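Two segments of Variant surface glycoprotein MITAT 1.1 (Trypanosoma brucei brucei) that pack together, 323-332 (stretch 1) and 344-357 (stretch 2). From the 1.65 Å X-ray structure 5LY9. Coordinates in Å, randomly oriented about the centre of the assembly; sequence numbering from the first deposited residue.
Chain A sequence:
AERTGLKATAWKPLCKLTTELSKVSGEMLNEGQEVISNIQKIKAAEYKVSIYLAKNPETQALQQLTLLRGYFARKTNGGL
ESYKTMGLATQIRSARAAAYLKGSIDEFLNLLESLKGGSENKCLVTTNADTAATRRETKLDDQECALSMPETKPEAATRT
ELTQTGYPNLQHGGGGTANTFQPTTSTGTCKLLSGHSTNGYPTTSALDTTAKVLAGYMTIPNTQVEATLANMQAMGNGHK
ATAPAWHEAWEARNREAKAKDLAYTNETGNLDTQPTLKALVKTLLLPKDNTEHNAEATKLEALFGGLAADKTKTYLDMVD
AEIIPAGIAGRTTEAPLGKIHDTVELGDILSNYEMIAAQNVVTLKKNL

Stretch 1, residues 323-332: IIPAGIAGRT
Stretch 2 344-357: VELGDILSNYEMIA

Stretch 2 is helical throughout, in a helix that begins before Val344 and continues beyond Ala357, with phi/psi near -62/-43 and regular i to i+4 hydrogen bonds, such as Tyr353 N to Ile349 O at 3.0 Å. Stretch 1 starts as strand at Ile323-Ile324 (phi/psi -89/131 and -99/117), then folds into a compact knuckle. A type II turn runs from Pro325 to Ile328, with Ala326 at -56/142 and Gly327 at 105/-28; its closing bond, Ile328 N to Pro325 O, is weak at 3.4 Å. At these Gly327 angles a CB would jam against the preceding carbonyl oxygen. Ala329 (53/33) and Gly330 (69/14) also have positive phi, and two bonds tie the loop together: Gly327 N to Arg331 O, 2.8 Å, and Arg331 N to Ile328 O, 2.9 Å.

The register is marked by Ala329 and Ile349, whose CA atoms lie 5.5 Å apart. Ile328 meets Ile356, Ala329 meets Asp348 and Arg331 meets Glu345, so the loop runs against the helix direction. Ala329 CB points toward the helix and reaches Asp348 CB at 3.8 Å and Ile349 CG1 at 4.3 Å. One helical turn along, Asn352 (chi1 -160°, t; chi2 160°) accepts a hydrogen bond from the backbone, Ala329 N to Asn352 OD1, 2.8 Å with an N-H...O angle of 160°.

Ile328 is the main bump, with 75 Å² covered of the 471 Å² buried by both sides together. Its m,m rotamer (-67°, -68°) fills a hollow lined by Ile349, Asn352, Tyr353 and Ile356: CG2 lies 4.1 Å from Ile349 CG2, while CD1 lies 3.7 Å from both Tyr353 CZ and Ile356 CD1. Tyr353 (chi1 -81°, chi2 -70°) starts sideways, but its end comes nearer, placing OH 3.5 Å from Pro325 CD. Ile324, also m,m (-51°, -51°), adds CG2 to Ile349 CG2 and CD1 to Tyr353 CE2, each at 4.2 Å. Ile349 (m,t; -70°, 156°) thus packs against both isoleucines.

Toward the N-terminal end of stretch 2, Arg331 (m,t,p; chi4 82°) CD meets Ile349 CD1 at 3.7 Å. Its charged end forms a salt bridge with Glu345 (m,t; chi3 17°), NH1 to OE1 at 3.0 Å and 168°, the carboxylate oxygen lying at the guanidinium edge, near its plane.

Four waters bridge the stretches. One donates to Gly327 O (3.2 Å) and Asn352 OD1 (2.8 Å), another to Ala329 O (2.9 Å) and Asp348 OD2 (2.8 Å). A third accepts from Arg331 NH1 (2.9 Å) and donates to Glu345 O (3.0 Å); a fourth accepts from Arg331 NH2 (2.7 Å) and donates to Glu345 OE1 (2.5 Å).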

# COMPACT_ATOMS: atom_id res chain seq x y z
N ILE A 323 -6.52 37.05 -12.58
CA ILE A 323 -7.83 36.91 -11.99
C ILE A 323 -8.77 36.13 -12.88
O ILE A 323 -8.87 36.38 -14.07
CB ILE A 323 -8.48 38.30 -11.72
CG1 ILE A 323 -7.67 39.05 -10.70
CG2 ILE A 323 -9.94 38.15 -11.25
CD1 ILE A 323 -7.97 38.59 -9.32
N ILE A 324 -9.44 35.15 -12.30
CA ILE A 324 -10.49 34.44 -12.97
C ILE A 324 -11.81 35.03 -12.52
O ILE A 324 -12.17 34.95 -11.35
CB ILE A 324 -10.47 32.92 -12.60
CG1 ILE A 324 -9.06 32.34 -12.80
CG2 ILE A 324 -11.51 32.21 -13.42
CD1 ILE A 324 -8.46 32.63 -14.16
N PRO A 325 -12.55 35.62 -13.43
CA PRO A 325 -13.77 36.31 -13.07
C PRO A 325 -14.88 35.39 -12.70
O PRO A 325 -14.94 34.24 -13.16
CB PRO A 325 -14.16 37.08 -14.32
CG PRO A 325 -13.32 36.60 -15.38
CD PRO A 325 -12.13 35.89 -14.81
N ALA A 326 -15.79 35.91 -11.87
CA ALA A 326 -17.02 35.24 -11.60
C ALA A 326 -17.72 35.01 -12.93
O ALA A 326 -17.61 35.81 -13.86
CB ALA A 326 -17.88 36.11 -10.71
N GLY A 327 -18.36 33.86 -13.07
CA GLY A 327 -19.00 33.46 -14.33
C GLY A 327 -18.25 32.38 -15.14
O GLY A 327 -18.88 31.65 -15.86
N ILE A 328 -16.94 32.28 -15.02
CA ILE A 328 -16.18 31.20 -15.66
C ILE A 328 -16.46 29.92 -14.86
O ILE A 328 -16.37 29.92 -13.65
CB ILE A 328 -14.66 31.52 -15.65
CG1 ILE A 328 -14.33 32.72 -16.55
CG2 ILE A 328 -13.84 30.32 -16.05
CD1 ILE A 328 -14.53 32.46 -18.04
N ALA A 329 -16.83 28.85 -15.55
CA ALA A 329 -17.07 27.56 -14.93
C ALA A 329 -18.09 27.63 -13.76
O ALA A 329 -17.99 26.88 -12.78
CB ALA A 329 -15.75 26.95 -14.48
N GLY A 330 -19.06 28.51 -13.88
CA GLY A 330 -20.11 28.67 -12.84
C GLY A 330 -19.61 29.25 -11.53
O GLY A 330 -20.30 29.17 -10.53
N ARG A 331 -18.39 29.82 -11.52
CA ARG A 331 -17.82 30.34 -10.30
C ARG A 331 -18.57 31.58 -9.87
O ARG A 331 -18.89 32.41 -10.68
CB ARG A 331 -16.31 30.59 -10.43
CG ARG A 331 -15.57 29.29 -10.69
CD ARG A 331 -14.11 29.52 -11.04
NE ARG A 331 -13.43 30.04 -9.85
CZ ARG A 331 -12.96 29.28 -8.81
NH1 ARG A 331 -13.04 27.95 -8.83
NH2 ARG A 331 -12.44 29.87 -7.73
N THR A 332 -18.83 31.68 -8.58
CA THR A 332 -19.69 32.76 -8.01
C THR A 332 -18.94 34.06 -7.84
O THR A 332 -19.53 35.12 -7.95
CB THR A 332 -20.25 32.29 -6.65
OG1 THR A 332 -20.97 31.05 -6.84
CG2 THR A 332 -21.16 33.24 -6.11
N VAL A 344 -9.93 19.70 -9.53
CA VAL A 344 -11.20 19.61 -10.25
C VAL A 344 -11.65 20.99 -10.68
O VAL A 344 -12.02 21.23 -11.85
CB VAL A 344 -12.30 18.92 -9.36
CG1 VAL A 344 -13.64 19.03 -10.03
CG2 VAL A 344 -11.90 17.50 -9.17
N GLU A 345 -11.61 21.93 -9.75
CA GLU A 345 -11.91 23.32 -10.13
C GLU A 345 -11.07 23.86 -11.25
O GLU A 345 -11.59 24.52 -12.14
CB GLU A 345 -11.72 24.29 -8.96
CG GLU A 345 -12.76 24.06 -7.88
CD GLU A 345 -12.63 25.01 -6.68
OE1 GLU A 345 -11.93 26.06 -6.79
OE2 GLU A 345 -13.20 24.63 -5.57
N LEU A 346 -9.77 23.59 -11.19
CA LEU A 346 -8.86 24.12 -12.21
C LEU A 346 -9.13 23.50 -13.56
O LEU A 346 -9.11 24.16 -14.56
CB LEU A 346 -7.41 23.90 -11.80
CG LEU A 346 -7.04 24.85 -10.67
CD1 LEU A 346 -5.76 24.34 -10.04
CD2 LEU A 346 -6.84 26.33 -11.11
N GLY A 347 -9.39 22.18 -13.57
CA GLY A 347 -9.84 21.48 -14.77
C GLY A 347 -11.09 22.11 -15.42
O GLY A 347 -11.14 22.26 -16.65
N ASP A 348 -12.07 22.46 -14.63
CA ASP A 348 -13.26 23.14 -15.13
C ASP A 348 -12.89 24.52 -15.77
O ASP A 348 -13.39 24.89 -16.85
CB ASP A 348 -14.24 23.47 -13.99
CG ASP A 348 -15.04 22.28 -13.50
OD1 ASP A 348 -14.94 21.14 -14.00
OD2 ASP A 348 -15.82 22.54 -12.50
N ILE A 349 -12.04 25.29 -15.07
CA ILE A 349 -11.67 26.59 -15.59
C ILE A 349 -10.92 26.45 -16.95
O ILE A 349 -11.19 27.19 -17.90
CB ILE A 349 -10.81 27.37 -14.57
CG1 ILE A 349 -11.67 27.80 -13.34
CG2 ILE A 349 -10.21 28.60 -15.18
CD1 ILE A 349 -10.85 28.04 -12.09
N LEU A 350 -9.99 25.53 -17.01
CA LEU A 350 -9.28 25.28 -18.26
C LEU A 350 -10.24 24.86 -19.36
O LEU A 350 -10.12 25.37 -20.50
CB LEU A 350 -8.17 24.30 -18.14
CG LEU A 350 -7.37 24.05 -19.42
CD1 LEU A 350 -6.78 25.40 -19.93
CD2 LEU A 350 -6.28 23.05 -19.15
N SER A 351 -11.17 23.99 -19.03
CA SER A 351 -12.15 23.56 -20.04
C SER A 351 -12.92 24.74 -20.64
O SER A 351 -13.11 24.82 -21.85
CB SER A 351 -13.09 22.55 -19.44
OG SER A 351 -12.38 21.42 -18.93
N ASN A 352 -13.38 25.63 -19.77
CA ASN A 352 -14.16 26.79 -20.17
C ASN A 352 -13.27 27.70 -21.04
O ASN A 352 -13.71 28.18 -22.09
CB ASN A 352 -14.66 27.51 -18.93
CG ASN A 352 -15.83 28.40 -19.21
OD1 ASN A 352 -16.58 28.77 -18.31
ND2 ASN A 352 -15.95 28.82 -20.45
N TYR A 353 -12.03 27.94 -20.63
CA TYR A 353 -11.17 28.85 -21.45
C TYR A 353 -10.73 28.24 -22.74
O TYR A 353 -10.53 29.03 -23.64
CB TYR A 353 -9.94 29.41 -20.72
CG TYR A 353 -10.26 30.58 -19.85
CD1 TYR A 353 -10.61 31.81 -20.40
CD2 TYR A 353 -10.23 30.48 -18.48
CE1 TYR A 353 -10.92 32.88 -19.58
CE2 TYR A 353 -10.59 31.52 -17.66
CZ TYR A 353 -10.89 32.74 -18.21
OH TYR A 353 -11.17 33.79 -17.39
N GLU A 354 -10.54 26.93 -22.86
CA GLU A 354 -10.26 26.31 -24.17
C GLU A 354 -11.48 26.55 -25.18
O GLU A 354 -11.30 26.69 -26.43
CB GLU A 354 -9.91 24.83 -24.09
CG GLU A 354 -8.57 24.40 -23.44
CD GLU A 354 -8.32 22.83 -23.35
OE1 GLU A 354 -9.22 21.99 -23.67
OE2 GLU A 354 -7.18 22.42 -22.90
N MET A 355 -12.70 26.55 -24.67
CA MET A 355 -13.86 26.79 -25.49
C MET A 355 -13.84 28.23 -25.92
O MET A 355 -14.00 28.54 -27.11
CB MET A 355 -15.19 26.52 -24.74
CG MET A 355 -16.40 26.58 -25.67
SD MET A 355 -17.89 26.09 -24.79
CE MET A 355 -18.01 27.33 -23.59
N ILE A 356 -13.61 29.12 -24.98
CA ILE A 356 -13.55 30.55 -25.24
C ILE A 356 -12.48 30.88 -26.24
O ILE A 356 -12.71 31.72 -27.16
CB ILE A 356 -13.34 31.35 -23.95
CG1 ILE A 356 -14.61 31.34 -23.11
CG2 ILE A 356 -12.90 32.79 -24.28
CD1 ILE A 356 -14.43 31.81 -21.68
N ALA A 357 -11.35 30.20 -26.14
CA ALA A 357 -10.23 30.43 -27.06
C ALA A 357 -10.59 29.99 -28.49
O ALA A 357 -10.15 30.65 -29.49
CB ALA A 357 -9.00 29.63 -26.61
O HOH W 1 -19.13 29.83 -18.49
O HOH W 2 -16.25 25.05 -11.45
O HOH W 3 -13.74 26.17 -10.95
O HOH W 4 -12.05 28.29 -5.56